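PDB 2POS: sylvaticin from Pythium sylvaticum, which is a secreted elicitin-like protein that, as in related elicitins, probably binds sterols or similar lipids in its hydrophobic interior. Local coordinates for residues L24-D29 with T53-T58; F13-L18 with K64-N69; T4-F9 with I72-D77; S31-L36 with P44-L49. One frame throughout, in Å; residues are numbered along the deposited sequence.

Four chain closures lie one within another, and none cross. The N-terminal residues 4-9 meet 72-77, so contact 3 closes the longest loop and joins the N-terminal segment to the two-stranded sheet. Within it, contact 2 brings the loop after helix 10-13 against the turn that follows helix 54-64. Deeper still, contact 1 ties helix 22-31 to helix 54-64 by a disulfide. Contact 4 is innermost, linking the end of helix 22-31 and the start of the next loop to helix 44-51. Contacts 1 and 4 adjoin through Gln28, whose OE1 accepts from the backbone N of Met35 and Leu36, while Leu15 and Leu18 of contact 2 pack on Met35 and Leu36 of contact 4.

Contact 1: L24-D29 with T53-T58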
loop_
_atom_site.group_PDB
_atom_site.type_symbol
_atom_site.label_atom_id
_atom_site.label_comp_id
_atom_site.label_asym_id
_atom_site.label_seq_id
_atom_site.Cartn_x
_atom_site.Cartn_y
_atom_site.Cartn_z
ATOM N N LEU A 24 -5.520 0.895 8.966
ATOM C CA LEU A 24 -5.641 -0.075 7.868
ATOM C C LEU A 24 -7.109 -0.338 7.537
ATOM O O LEU A 24 -7.533 -0.156 6.399
ATOM C CB LEU A 24 -4.913 -1.394 8.173
ATOM C CG LEU A 24 -5.030 -2.487 7.097
ATOM C CD1 LEU A 24 -4.235 -2.130 5.841
ATOM C CD2 LEU A 24 -4.597 -3.850 7.639
ATOM N N SER A 25 -7.876 -0.762 8.542
ATOM C CA SER A 25 -9.286 -1.073 8.363
ATOM C C SER A 25 -10.089 0.141 7.891
ATOM O O SER A 25 -10.917 0.026 6.985
ATOM C CB SER A 25 -9.868 -1.637 9.664
ATOM O OG SER A 25 -11.273 -1.793 9.572
ATOM N N VAL A 26 -9.847 1.303 8.496
ATOM C CA VAL A 26 -10.593 2.512 8.131
ATOM C C VAL A 26 -10.345 2.903 6.677
ATOM O O VAL A 26 -11.283 3.213 5.945
ATOM C CB VAL A 26 -10.286 3.710 9.061
ATOM C CG1 VAL A 26 -11.050 4.961 8.598
ATOM C CG2 VAL A 26 -10.637 3.371 10.494
ATOM N N CYS A 27 -9.080 2.864 6.259
ATOM C CA CYS A 27 -8.720 3.230 4.894
ATOM C C CYS A 27 -9.302 2.250 3.879
ATOM O O CYS A 27 -9.883 2.672 2.876
ATOM C CB CYS A 27 -7.199 3.319 4.747
ATOM S SG CYS A 27 -6.648 3.803 3.093
ATOM N N GLN A 28 -9.168 0.952 4.154
ATOM C CA GLN A 28 -9.669 -0.089 3.258
ATOM C C GLN A 28 -11.189 -0.036 3.129
ATOM O O GLN A 28 -11.723 -0.082 2.013
ATOM C CB GLN A 28 -9.214 -1.479 3.727
ATOM C CG GLN A 28 -7.699 -1.699 3.602
ATOM C CD GLN A 28 -7.271 -3.104 3.985
ATOM O OE1 GLN A 28 -6.256 -3.602 3.501
ATOM N NE2 GLN A 28 -8.042 -3.750 4.862
ATOM N N ASP A 29 -11.879 0.104 4.257
ATOM C CA ASP A 29 -13.342 0.183 4.241
ATOM C C ASP A 29 -13.859 1.439 3.549
ATOM O O ASP A 29 -14.869 1.388 2.851
ATOM C CB ASP A 29 -13.910 0.103 5.661
ATOM C CG ASP A 29 -13.735 -1.273 6.291
ATOM O OD1 ASP A 29 -13.269 -2.207 5.605
ATOM O OD2 ASP A 29 -14.070 -1.421 7.484
ATOM N N THR A 53 -9.542 10.679 2.838
ATOM C CA THR A 53 -9.638 9.926 4.090
ATOM C C THR A 53 -8.338 10.102 4.872
ATOM O O THR A 53 -7.280 9.617 4.453
ATOM C CB THR A 53 -9.924 8.428 3.810
ATOM O OG1 THR A 53 -11.101 8.305 2.997
ATOM C CG2 THR A 53 -10.118 7.632 5.109
ATOM N N ALA A 54 -8.408 10.821 5.991
ATOM C CA ALA A 54 -7.218 11.090 6.803
ATOM C C ALA A 54 -6.465 9.809 7.140
ATOM O O ALA A 54 -5.234 9.777 7.112
ATOM C CB ALA A 54 -7.586 11.838 8.085
ATOM N N GLU A 55 -7.217 8.755 7.445
ATOM C CA GLU A 55 -6.632 7.482 7.865
ATOM C C GLU A 55 -5.810 6.809 6.770
ATOM O O GLU A 55 -4.891 6.041 7.067
ATOM C CB GLU A 55 -7.715 6.540 8.376
ATOM C CG GLU A 55 -8.296 6.969 9.729
ATOM C CD GLU A 55 -9.463 7.948 9.627
ATOM O OE1 GLU A 55 -9.810 8.418 8.515
ATOM O OE2 GLU A 55 -10.046 8.246 10.691
ATOM N N CYS A 56 -6.140 7.088 5.510
ATOM C CA CYS A 56 -5.318 6.584 4.403
ATOM C C CYS A 56 -3.926 7.212 4.399
ATOM O O CYS A 56 -2.938 6.533 4.145
ATOM C CB CYS A 56 -6.021 6.764 3.062
ATOM S SG CYS A 56 -7.439 5.678 2.871
ATOM N N PHE A 57 -3.842 8.499 4.720
ATOM C CA PHE A 57 -2.539 9.155 4.883
ATOM C C PHE A 57 -1.774 8.561 6.063
ATOM O O PHE A 57 -0.569 8.332 5.978
ATOM C CB PHE A 57 -2.706 10.666 5.047
ATOM C CG PHE A 57 -3.202 11.348 3.805
ATOM C CD1 PHE A 57 -4.562 11.376 3.507
ATOM C CD2 PHE A 57 -2.307 11.949 2.922
ATOM C CE1 PHE A 57 -5.029 11.996 2.349
ATOM C CE2 PHE A 57 -2.771 12.580 1.762
ATOM C CZ PHE A 57 -4.127 12.601 1.479
ATOM N N THR A 58 -2.485 8.311 7.162
ATOM C CA THR A 58 -1.901 7.651 8.325
ATOM C C THR A 58 -1.379 6.266 7.952
ATOM O O THR A 58 -0.256 5.895 8.320
ATOM C CB THR A 58 -2.926 7.547 9.478
ATOM O OG1 THR A 58 -3.408 8.864 9.782
ATOM C CG2 THR A 58 -2.293 6.933 10.735
#
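The flat group at this interface is the carboxylate of Glu55, and one of its faces receives a methyl group: Val26 CG1 stands almost straight above Glu55 CD at 3.5 Å. Glu55 OE1 and Glu55 OE2 lie 3.7 and 4.0 Å from Val26 CG1. A bend at chi2 (88°) folds the glutamate back, and its CB and CG also rest on the valine, the two side chains crossing obliquely. This is van der Waals packing of a methyl on the glutamate's chain and carboxylate, with no hydrogen bond between the segments. Val26 CG1 also comes loosely up to Thr53 CG2, while the Thr53 hydroxyl is engaged by Leu49 O.

Beside this patch lies the covalent link, the Cys27 SG to Cys56 SG disulfide of 2.0 Å. Cys27 sends its sulfur anti to the backbone N, whereas Cys56 holds its own anti to the carbonyl carbon, and the bridge has a right-handed twist with a chi3 of 105°. At the bridge, Cys27 CA and Cys56 CA are 4.8 Å apart, the nearest CA pair across the segments.

The short helical segments 24-29 and 54-58 cross at 127°, their axes approaching to 8.0 Å. Met50 of helix 44-51 packs on both cysteines and Leu59 of helix 54-64 on Cys27, so the disulfide is buried where three helices converge. Phe57 turns the other way, meeting Phe89 of helix 82-92 edge-to-face.

Contact 2: F13-L18 with K64-N69; sequences FKLAPL and KALNPN
A type I turn from Lys64 to Asn67 ends helix 54-64, with Asn67 leaving helical geometry at positive phi, and this turn packs against the loop that follows helix 10-13, where Phe13 to Ala16 form a second type I turn. Leu66 carries the apolar part of the contact. Its CG lies anti to the carbonyl carbon, which lifts both methyls toward the other loop. Leu66 CD1 meets both leucines of that loop, 3.9 Å from Leu15 CD2 and 4.1 Å from Leu18 CG; Leu15 crosses the Leu66 side chain at about a right angle, Leu18 obliquely. The second branch meets proline tip to tip, Leu66 CD2 lying 3.8 Å from Pro17 CG. A backbone oxygen, Lys14 O, lies alongside the branch, 3.4 Å from Leu66 CD1.

Lys14 itself flanks the turn. Extended beyond CG, its chain runs past Leu66 O and carries the ammonium to Asn67 O, with Lys14 NZ donating over 3.0 Å. The nitrogen lies 26° out of the carbonyl plane, above it, and the C=O...N angle is 142°. Its stronger partner is Glu11, whose OE1 forms a salt bridge with it, and Glu11 OE2 in turn accepts from the backbone N of Asn69, so lysine and glutamate together bind the outgoing chain.

Inward, Leu18 continues onto Leu59 and Ile63 of helix 54-64, and Pro68 rests on Val82 of helix 82-92.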
loop_
_atom_site.group_PDB
_atom_site.type_symbol
_atom_site.label_atom_id
_atom_site.label_comp_id
_atom_site.label_asym_id
_atom_site.label_seq_id
_atom_site.Cartn_x
_atom_site.Cartn_y
_atom_site.Cartn_z
ATOM N N PHE A 13 6.396 -10.236 5.369
ATOM C CA PHE A 13 6.407 -10.239 6.832
ATOM C C PHE A 13 6.609 -8.850 7.418
ATOM O O PHE A 13 6.179 -8.574 8.542
ATOM C CB PHE A 13 7.442 -11.222 7.391
ATOM C CG PHE A 13 7.227 -12.659 6.958
ATOM C CD1 PHE A 13 8.319 -13.466 6.648
ATOM C CD2 PHE A 13 5.947 -13.209 6.883
ATOM C CE1 PHE A 13 8.139 -14.788 6.252
ATOM C CE2 PHE A 13 5.763 -14.539 6.494
ATOM C CZ PHE A 13 6.870 -15.324 6.183
ATOM N N LYS A 14 7.244 -7.960 6.649
ATOM C CA LYS A 14 7.410 -6.568 7.073
ATOM C C LYS A 14 6.079 -5.861 7.308
ATOM O O LYS A 14 6.021 -4.902 8.077
ATOM C CB LYS A 14 8.163 -5.761 6.015
ATOM C CG LYS A 14 9.639 -6.016 5.907
ATOM C CD LYS A 14 10.177 -5.025 4.881
ATOM C CE LYS A 14 11.617 -5.281 4.559
ATOM N NZ LYS A 14 12.041 -4.319 3.501
ATOM N N LEU A 15 5.036 -6.314 6.620
ATOM C CA LEU A 15 3.723 -5.675 6.689
ATOM C C LEU A 15 2.938 -6.006 7.961
ATOM O O LEU A 15 1.881 -5.425 8.193
ATOM C CB LEU A 15 2.891 -6.053 5.459
ATOM C CG LEU A 15 3.505 -5.775 4.085
ATOM C CD1 LEU A 15 2.584 -6.339 3.009
ATOM C CD2 LEU A 15 3.745 -4.294 3.876
ATOM N N ALA A 16 3.456 -6.918 8.784
ATOM C CA ALA A 16 2.702 -7.432 9.947
ATOM C C ALA A 16 2.133 -6.352 10.882
ATOM O O ALA A 16 0.977 -6.449 11.303
ATOM C CB ALA A 16 3.538 -8.447 10.729
ATOM N N PRO A 17 2.924 -5.307 11.193
ATOM C CA PRO A 17 2.374 -4.259 12.077
ATOM C C PRO A 17 1.065 -3.630 11.587
ATOM O O PRO A 17 0.275 -3.129 12.399
ATOM C CB PRO A 17 3.490 -3.210 12.095
ATOM C CG PRO A 17 4.720 -3.986 11.858
ATOM C CD PRO A 17 4.320 -5.008 10.827
ATOM N N LEU A 18 0.823 -3.645 10.276
ATOM C CA LEU A 18 -0.380 -3.004 9.750
ATOM C C LEU A 18 -1.662 -3.633 10.287
ATOM O O LEU A 18 -2.662 -2.940 10.447
ATOM C CB LEU A 18 -0.395 -3.010 8.222
ATOM C CG LEU A 18 0.791 -2.354 7.513
ATOM C CD1 LEU A 18 0.545 -2.470 6.035
ATOM C CD2 LEU A 18 0.951 -0.893 7.930
ATOM N N LYS A 64 5.359 3.441 5.094
ATOM C CA LYS A 64 6.682 4.034 4.908
ATOM C C LYS A 64 7.620 3.649 6.050
ATOM O O LYS A 64 8.786 3.335 5.820
ATOM C CB LYS A 64 6.596 5.552 4.812
ATOM C CG LYS A 64 6.114 6.057 3.485
ATOM C CD LYS A 64 6.097 7.572 3.493
ATOM C CE LYS A 64 5.640 8.104 2.160
ATOM N NZ LYS A 64 5.516 9.582 2.208
ATOM N N ALA A 65 7.092 3.673 7.275
ATOM C CA ALA A 65 7.859 3.368 8.491
ATOM C C ALA A 65 8.389 1.925 8.550
ATOM O O ALA A 65 9.314 1.624 9.318
ATOM C CB ALA A 65 7.013 3.681 9.735
ATOM N N LEU A 66 7.803 1.045 7.740
ATOM C CA LEU A 66 8.255 -0.346 7.629
ATOM C C LEU A 66 9.456 -0.494 6.705
ATOM O O LEU A 66 10.008 -1.582 6.570
ATOM C CB LEU A 66 7.137 -1.234 7.088
ATOM C CG LEU A 66 5.745 -1.112 7.696
ATOM C CD1 LEU A 66 4.788 -1.927 6.851
ATOM C CD2 LEU A 66 5.742 -1.576 9.141
ATOM N N ASN A 67 9.837 0.598 6.052
ATOM C CA ASN A 67 10.944 0.587 5.092
ATOM C C ASN A 67 10.808 -0.481 4.008
ATOM O O ASN A 67 11.680 -1.343 3.879
ATOM C CB ASN A 67 12.283 0.477 5.822
ATOM C CG ASN A 67 12.541 1.670 6.703
ATOM O OD1 ASN A 67 12.351 2.814 6.280
ATOM N ND2 ASN A 67 12.945 1.421 7.943
ATOM N N PRO A 68 9.721 -0.414 3.214
ATOM C CA PRO A 68 9.516 -1.381 2.139
ATOM C C PRO A 68 10.609 -1.249 1.085
ATOM O O PRO A 68 11.070 -0.137 0.813
ATOM C CB PRO A 68 8.164 -0.965 1.549
ATOM C CG PRO A 68 8.014 0.465 1.903
ATOM C CD PRO A 68 8.644 0.592 3.252
ATOM N N ASN A 69 11.019 -2.378 0.515
ATOM C CA ASN A 69 12.050 -2.394 -0.513
ATOM C C ASN A 69 11.504 -1.982 -1.871
ATOM O O ASN A 69 10.305 -2.045 -2.119
ATOM C CB ASN A 69 12.707 -3.778 -0.588
ATOM C CG ASN A 69 13.634 -4.040 0.582
ATOM O OD1 ASN A 69 14.091 -3.113 1.243
ATOM N ND2 ASN A 69 13.914 -5.309 0.842
#

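Contact 3: T4-F9 with I72-D77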
loop_
_atom_site.group_PDB
_atom_site.type_symbol
_atom_site.label_atom_id
_atom_site.label_comp_id
_atom_site.label_asym_id
_atom_site.label_seq_id
_atom_site.Cartn_x
_atom_site.Cartn_y
_atom_site.Cartn_z
ATOM N N THR A 4 11.019 -5.045 -12.384
ATOM C CA THR A 4 11.348 -6.416 -12.789
ATOM C C THR A 4 11.765 -7.282 -11.607
ATOM O O THR A 4 11.244 -8.386 -11.416
ATOM C CB THR A 4 12.459 -6.437 -13.863
ATOM O OG1 THR A 4 12.022 -5.695 -15.007
ATOM C CG2 THR A 4 12.781 -7.874 -14.282
ATOM N N LYS A 5 12.711 -6.779 -10.823
ATOM C CA LYS A 5 13.224 -7.514 -9.675
ATOM C C LYS A 5 12.114 -7.755 -8.662
ATOM O O LYS A 5 11.442 -6.817 -8.225
ATOM C CB LYS A 5 14.383 -6.742 -9.056
ATOM C CG LYS A 5 15.122 -7.439 -7.933
ATOM C CD LYS A 5 16.474 -6.756 -7.683
ATOM C CE LYS A 5 16.312 -5.324 -7.187
ATOM N NZ LYS A 5 17.625 -4.643 -6.952
ATOM N N GLU A 6 11.930 -9.019 -8.297
ATOM C CA GLU A 6 10.880 -9.412 -7.355
ATOM C C GLU A 6 11.391 -9.460 -5.916
ATOM O O GLU A 6 12.548 -9.819 -5.667
ATOM C CB GLU A 6 10.237 -10.739 -7.784
ATOM C CG GLU A 6 9.414 -10.572 -9.060
ATOM C CD GLU A 6 9.014 -11.869 -9.745
ATOM O OE1 GLU A 6 9.118 -12.951 -9.136
ATOM O OE2 GLU A 6 8.584 -11.783 -10.912
ATOM N N CYS A 7 10.525 -9.068 -4.981
ATOM C CA CYS A 7 10.829 -9.118 -3.562
ATOM C C CYS A 7 10.881 -10.568 -3.117
ATOM O O CYS A 7 10.110 -11.401 -3.601
ATOM C CB CYS A 7 9.739 -8.427 -2.733
ATOM S SG CYS A 7 9.292 -6.758 -3.232
ATOM N N ALA A 8 11.785 -10.851 -2.190
ATOM C CA ALA A 8 11.762 -12.108 -1.448
ATOM C C ALA A 8 10.446 -12.184 -0.678
ATOM O O ALA A 8 9.873 -11.154 -0.312
ATOM C CB ALA A 8 12.936 -12.170 -0.497
ATOM N N PHE A 9 9.963 -13.397 -0.425
ATOM C CA PHE A 9 8.690 -13.546 0.277
ATOM C C PHE A 9 8.719 -12.876 1.652
ATOM O O PHE A 9 7.686 -12.408 2.138
ATOM C CB PHE A 9 8.281 -15.023 0.399
ATOM C CG PHE A 9 6.891 -15.218 0.936
ATOM C CD1 PHE A 9 5.789 -15.128 0.096
ATOM C CD2 PHE A 9 6.680 -15.477 2.286
ATOM C CE1 PHE A 9 4.501 -15.298 0.590
ATOM C CE2 PHE A 9 5.396 -15.643 2.790
ATOM C CZ PHE A 9 4.308 -15.553 1.944
ATOM N N ILE A 72 9.263 -5.717 -6.773
ATOM C CA ILE A 72 7.901 -6.132 -7.074
ATOM C C ILE A 72 7.467 -7.247 -6.130
ATOM O O ILE A 72 8.053 -8.331 -6.115
ATOM C CB ILE A 72 7.760 -6.573 -8.559
ATOM C CG1 ILE A 72 7.997 -5.381 -9.504
ATOM C CG2 ILE A 72 6.405 -7.238 -8.806
ATOM C CD1 ILE A 72 6.885 -4.322 -9.496
ATOM N N LEU A 73 6.455 -6.940 -5.325
ATOM C CA LEU A 73 5.792 -7.913 -4.468
ATOM C C LEU A 73 4.750 -8.670 -5.287
ATOM O O LEU A 73 3.856 -8.061 -5.881
ATOM C CB LEU A 73 5.130 -7.190 -3.295
ATOM C CG LEU A 73 4.582 -8.004 -2.121
ATOM C CD1 LEU A 73 5.719 -8.697 -1.377
ATOM C CD2 LEU A 73 3.815 -7.093 -1.186
ATOM N N VAL A 74 4.893 -9.994 -5.315
ATOM C CA VAL A 74 4.040 -10.874 -6.109
ATOM C C VAL A 74 3.101 -11.639 -5.184
ATOM O O VAL A 74 3.556 -12.416 -4.348
ATOM C CB VAL A 74 4.895 -11.876 -6.928
ATOM C CG1 VAL A 74 4.008 -12.858 -7.699
ATOM C CG2 VAL A 74 5.808 -11.132 -7.878
ATOM N N PHE A 75 1.800 -11.417 -5.357
ATOM C CA PHE A 75 0.769 -12.096 -4.570
ATOM C C PHE A 75 -0.260 -12.682 -5.530
ATOM O O PHE A 75 -1.230 -12.017 -5.905
ATOM C CB PHE A 75 0.124 -11.122 -3.567
ATOM C CG PHE A 75 -0.865 -11.771 -2.641
ATOM C CD1 PHE A 75 -0.431 -12.509 -1.551
ATOM C CD2 PHE A 75 -2.228 -11.648 -2.864
ATOM C CE1 PHE A 75 -1.341 -13.119 -0.697
ATOM C CE2 PHE A 75 -3.148 -12.254 -2.020
ATOM C CZ PHE A 75 -2.704 -12.992 -0.936
ATOM N N GLY A 76 -0.040 -13.930 -5.944
ATOM C CA GLY A 76 -0.807 -14.502 -7.055
ATOM C C GLY A 76 -0.546 -13.713 -8.326
ATOM O O GLY A 76 0.607 -13.515 -8.713
ATOM N N ASP A 77 -1.613 -13.239 -8.964
ATOM C CA ASP A 77 -1.507 -12.406 -10.159
ATOM C C ASP A 77 -1.310 -10.926 -9.846
ATOM O O ASP A 77 -1.084 -10.116 -10.753
ATOM C CB ASP A 77 -2.735 -12.605 -11.048
ATOM C CG ASP A 77 -2.702 -13.918 -11.776
ATOM O OD1 ASP A 77 -1.649 -14.590 -11.705
ATOM O OD2 ASP A 77 -3.710 -14.284 -12.420
HETATM O O HOH W 1 7.586 -11.251 -4.588
#
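Packing is tightest along the backbone, where Ile72 is held through both its N and its O by the backbone flanking Glu6. Ile72 N donates to Lys5 O at 2.8 Å, nearly straight at 173° and in the carbonyl plane. Ile72 O accepts from Cys7 N, also at 2.8 Å, but this donor stands 48° above the carbonyl plane; Glu6 CA lies 3.3 Å from the same oxygen in a CA-H...O contact. Cys7 points its sulfur across the bridge, Cys7 SG lying 3.5 Å from Ile72 C, and the disulfide from Cys7 to Cys71, next to Ile72, ties the same place covalently.

Together the two bonds make a single beta bridge of parallel pattern between Glu6 and Ile72, set at the edge of the two-stranded antiparallel sheet in which 73-75 pairs with 78-80.

Past the Glu6-Ile72 pair a water bridges the two backbones, donating to Cys7 O at 2.7 Å and weakly to Ile72 O while accepting from Val74 N at 3.1 Å. On the more exposed side the extended Glu6 side chain crosses Val74 obliquely, Glu6 CG and CD both resting on Val74 CG2, CD at 3.8 Å, and its OE2 continues to a salt bridge with Arg79.

Contact 4: S31-L36 with P44-L49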
loop_
_atom_site.group_PDB
_atom_site.type_symbol
_atom_site.label_atom_id
_atom_site.label_comp_id
_atom_site.label_asym_id
_atom_site.label_seq_id
_atom_site.Cartn_x
_atom_site.Cartn_y
_atom_site.Cartn_z
ATOM N N SER A 31 -12.304 3.212 1.152
ATOM C CA SER A 31 -11.907 3.335 -0.251
ATOM C C SER A 31 -12.228 2.123 -1.118
ATOM O O SER A 31 -12.344 2.256 -2.337
ATOM C CB SER A 31 -10.408 3.632 -0.340
ATOM O OG SER A 31 -9.654 2.521 0.093
ATOM N N GLY A 32 -12.341 0.947 -0.497
ATOM C CA GLY A 32 -12.492 -0.295 -1.247
ATOM C C GLY A 32 -11.169 -0.858 -1.749
ATOM O O GLY A 32 -11.144 -1.941 -2.349
ATOM N N TRP A 33 -10.080 -0.110 -1.538
ATOM C CA TRP A 33 -8.727 -0.589 -1.859
ATOM C C TRP A 33 -8.184 -1.436 -0.722
ATOM O O TRP A 33 -8.271 -1.044 0.443
ATOM C CB TRP A 33 -7.770 0.578 -2.118
ATOM C CG TRP A 33 -6.327 0.166 -2.238
ATOM C CD1 TRP A 33 -5.744 -0.465 -3.296
ATOM C CD2 TRP A 33 -5.289 0.359 -1.266
ATOM N NE1 TRP A 33 -4.405 -0.677 -3.050
ATOM C CE2 TRP A 33 -4.101 -0.181 -1.809
ATOM C CE3 TRP A 33 -5.250 0.936 0.008
ATOM C CZ2 TRP A 33 -2.883 -0.160 -1.120
ATOM C CZ3 TRP A 33 -4.037 0.957 0.698
ATOM C CH2 TRP A 33 -2.872 0.419 0.130
ATOM N N GLN A 34 -7.601 -2.582 -1.061
ATOM C CA GLN A 34 -7.058 -3.481 -0.050
ATOM C C GLN A 34 -5.536 -3.552 -0.098
ATOM O O GLN A 34 -4.947 -3.716 -1.169
ATOM C CB GLN A 34 -7.655 -4.886 -0.186
ATOM C CG GLN A 34 -9.192 -4.927 -0.329
ATOM C CD GLN A 34 -9.939 -4.237 0.816
ATOM O OE1 GLN A 34 -10.877 -3.458 0.588
ATOM N NE2 GLN A 34 -9.532 -4.525 2.047
ATOM N N MET A 35 -4.922 -3.433 1.079
ATOM C CA MET A 35 -3.485 -3.622 1.262
ATOM C C MET A 35 -3.217 -5.038 1.784
ATOM O O MET A 35 -2.243 -5.665 1.385
ATOM C CB MET A 35 -2.922 -2.571 2.229
ATOM C CG MET A 35 -1.413 -2.658 2.504
ATOM S SD MET A 35 -0.385 -2.210 1.076
ATOM C CE MET A 35 0.332 -3.794 0.617
ATOM N N LEU A 36 -4.075 -5.528 2.677
ATOM C CA LEU A 36 -3.951 -6.894 3.199
ATOM C C LEU A 36 -5.272 -7.666 3.066
ATOM O O LEU A 36 -6.241 -7.356 3.759
ATOM C CB LEU A 36 -3.508 -6.895 4.668
ATOM C CG LEU A 36 -2.182 -6.247 5.070
ATOM C CD1 LEU A 36 -1.985 -6.368 6.570
ATOM C CD2 LEU A 36 -1.017 -6.863 4.328
ATOM N N PRO A 44 -8.298 4.725 -9.955
ATOM C CA PRO A 44 -8.577 6.152 -9.775
ATOM C C PRO A 44 -9.759 6.426 -8.834
ATOM O O PRO A 44 -9.692 7.367 -8.043
ATOM C CB PRO A 44 -8.880 6.627 -11.198
ATOM C CG PRO A 44 -8.089 5.669 -12.065
ATOM C CD PRO A 44 -8.265 4.350 -11.382
ATOM N N GLU A 45 -10.802 5.594 -8.905
ATOM C CA GLU A 45 -11.971 5.717 -8.030
ATOM C C GLU A 45 -11.577 5.506 -6.572
ATOM O O GLU A 45 -11.998 6.260 -5.698
ATOM C CB GLU A 45 -13.068 4.716 -8.424
ATOM C CG GLU A 45 -13.772 5.036 -9.747
ATOM C CD GLU A 45 -13.023 4.568 -10.998
ATOM O OE1 GLU A 45 -11.984 3.885 -10.891
ATOM O OE2 GLU A 45 -13.493 4.884 -12.112
ATOM N N GLN A 46 -10.768 4.478 -6.328
ATOM C CA GLN A 46 -10.291 4.170 -4.980
ATOM C C GLN A 46 -9.373 5.256 -4.465
ATOM O O GLN A 46 -9.489 5.673 -3.310
ATOM C CB GLN A 46 -9.579 2.818 -4.955
ATOM C CG GLN A 46 -10.529 1.639 -5.109
ATOM C CD GLN A 46 -9.818 0.355 -5.486
ATOM O OE1 GLN A 46 -8.623 0.352 -5.787
ATOM N NE2 GLN A 46 -10.557 -0.750 -5.482
ATOM N N LEU A 47 -8.476 5.725 -5.331
ATOM C CA LEU A 47 -7.548 6.791 -4.965
ATOM C C LEU A 47 -8.280 8.069 -4.538
ATOM O O LEU A 47 -7.908 8.705 -3.548
ATOM C CB LEU A 47 -6.575 7.082 -6.115
ATOM C CG LEU A 47 -5.466 8.094 -5.830
ATOM C CD1 LEU A 47 -4.580 7.626 -4.674
ATOM C CD2 LEU A 47 -4.623 8.313 -7.085
ATOM N N LYS A 48 -9.314 8.440 -5.296
ATOM C CA LYS A 48 -10.181 9.573 -4.969
ATOM C C LYS A 48 -10.662 9.479 -3.527
ATOM O O LYS A 48 -10.566 10.440 -2.759
ATOM C CB LYS A 48 -11.396 9.581 -5.907
ATOM C CG LYS A 48 -12.348 10.767 -5.746
ATOM C CD LYS A 48 -12.093 11.871 -6.763
ATOM C CE LYS A 48 -11.182 12.957 -6.199
ATOM N NZ LYS A 48 -10.997 14.099 -7.141
ATOM N N LEU A 49 -11.187 8.310 -3.178
ATOM C CA LEU A 49 -11.676 8.053 -1.830
ATOM C C LEU A 49 -10.555 8.103 -0.794
ATOM O O LEU A 49 -10.709 8.720 0.252
ATOM C CB LEU A 49 -12.408 6.713 -1.780
ATOM C CG LEU A 49 -13.815 6.720 -2.395
ATOM C CD1 LEU A 49 -14.254 5.318 -2.795
ATOM C CD2 LEU A 49 -14.814 7.344 -1.423
#
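Trp33 and Gln46 cross at about a right angle, the indole and amide planes 62° apart. Gln46 OE1 sits at the edge of the indole, near its plane, 3.9 Å from Trp33 CD1 and 3.8 Å from Trp33 CB. An extended chain beyond CG, with CG anti to the carbonyl carbon, carries the amide there from helix 44-51. The oxygen is fixed by a hydrogen bond from Thr43 N. On the way, Gln46 CG passes Ser31 O at 3.4 Å, while the amide nitrogen lies near Gly32 O at an angle too poor for a hydrogen bond. The indole is fixed in turn by its NE1, bonded to Gly40 O, and Met35 N sits above one ring face, over its centre.

Leu49, one helical turn after Gln46, takes the other flank of Ser31: its CB lies 3.9 Å from Ser31 CB, and Leu49 CD1 touches Ser31 O at 3.6 Å. The serine hydroxyl points away from Leu49. With OG between the backbone N and the carbonyl carbon (chi1 68°), it accepts from Trp33 N at 3.1 Å, and it donates to Cys27 O within helix 22-31, so the buried oxygen is gripped twice.

The bond from Trp33 N to Ser31 OG defines an ST turn, and Gly32 leaves the helix there at positive phi. The chain then enters the long connection to helix 44-51, which probably corresponds to the omega loop of the elicitin fold, as in related elicitins.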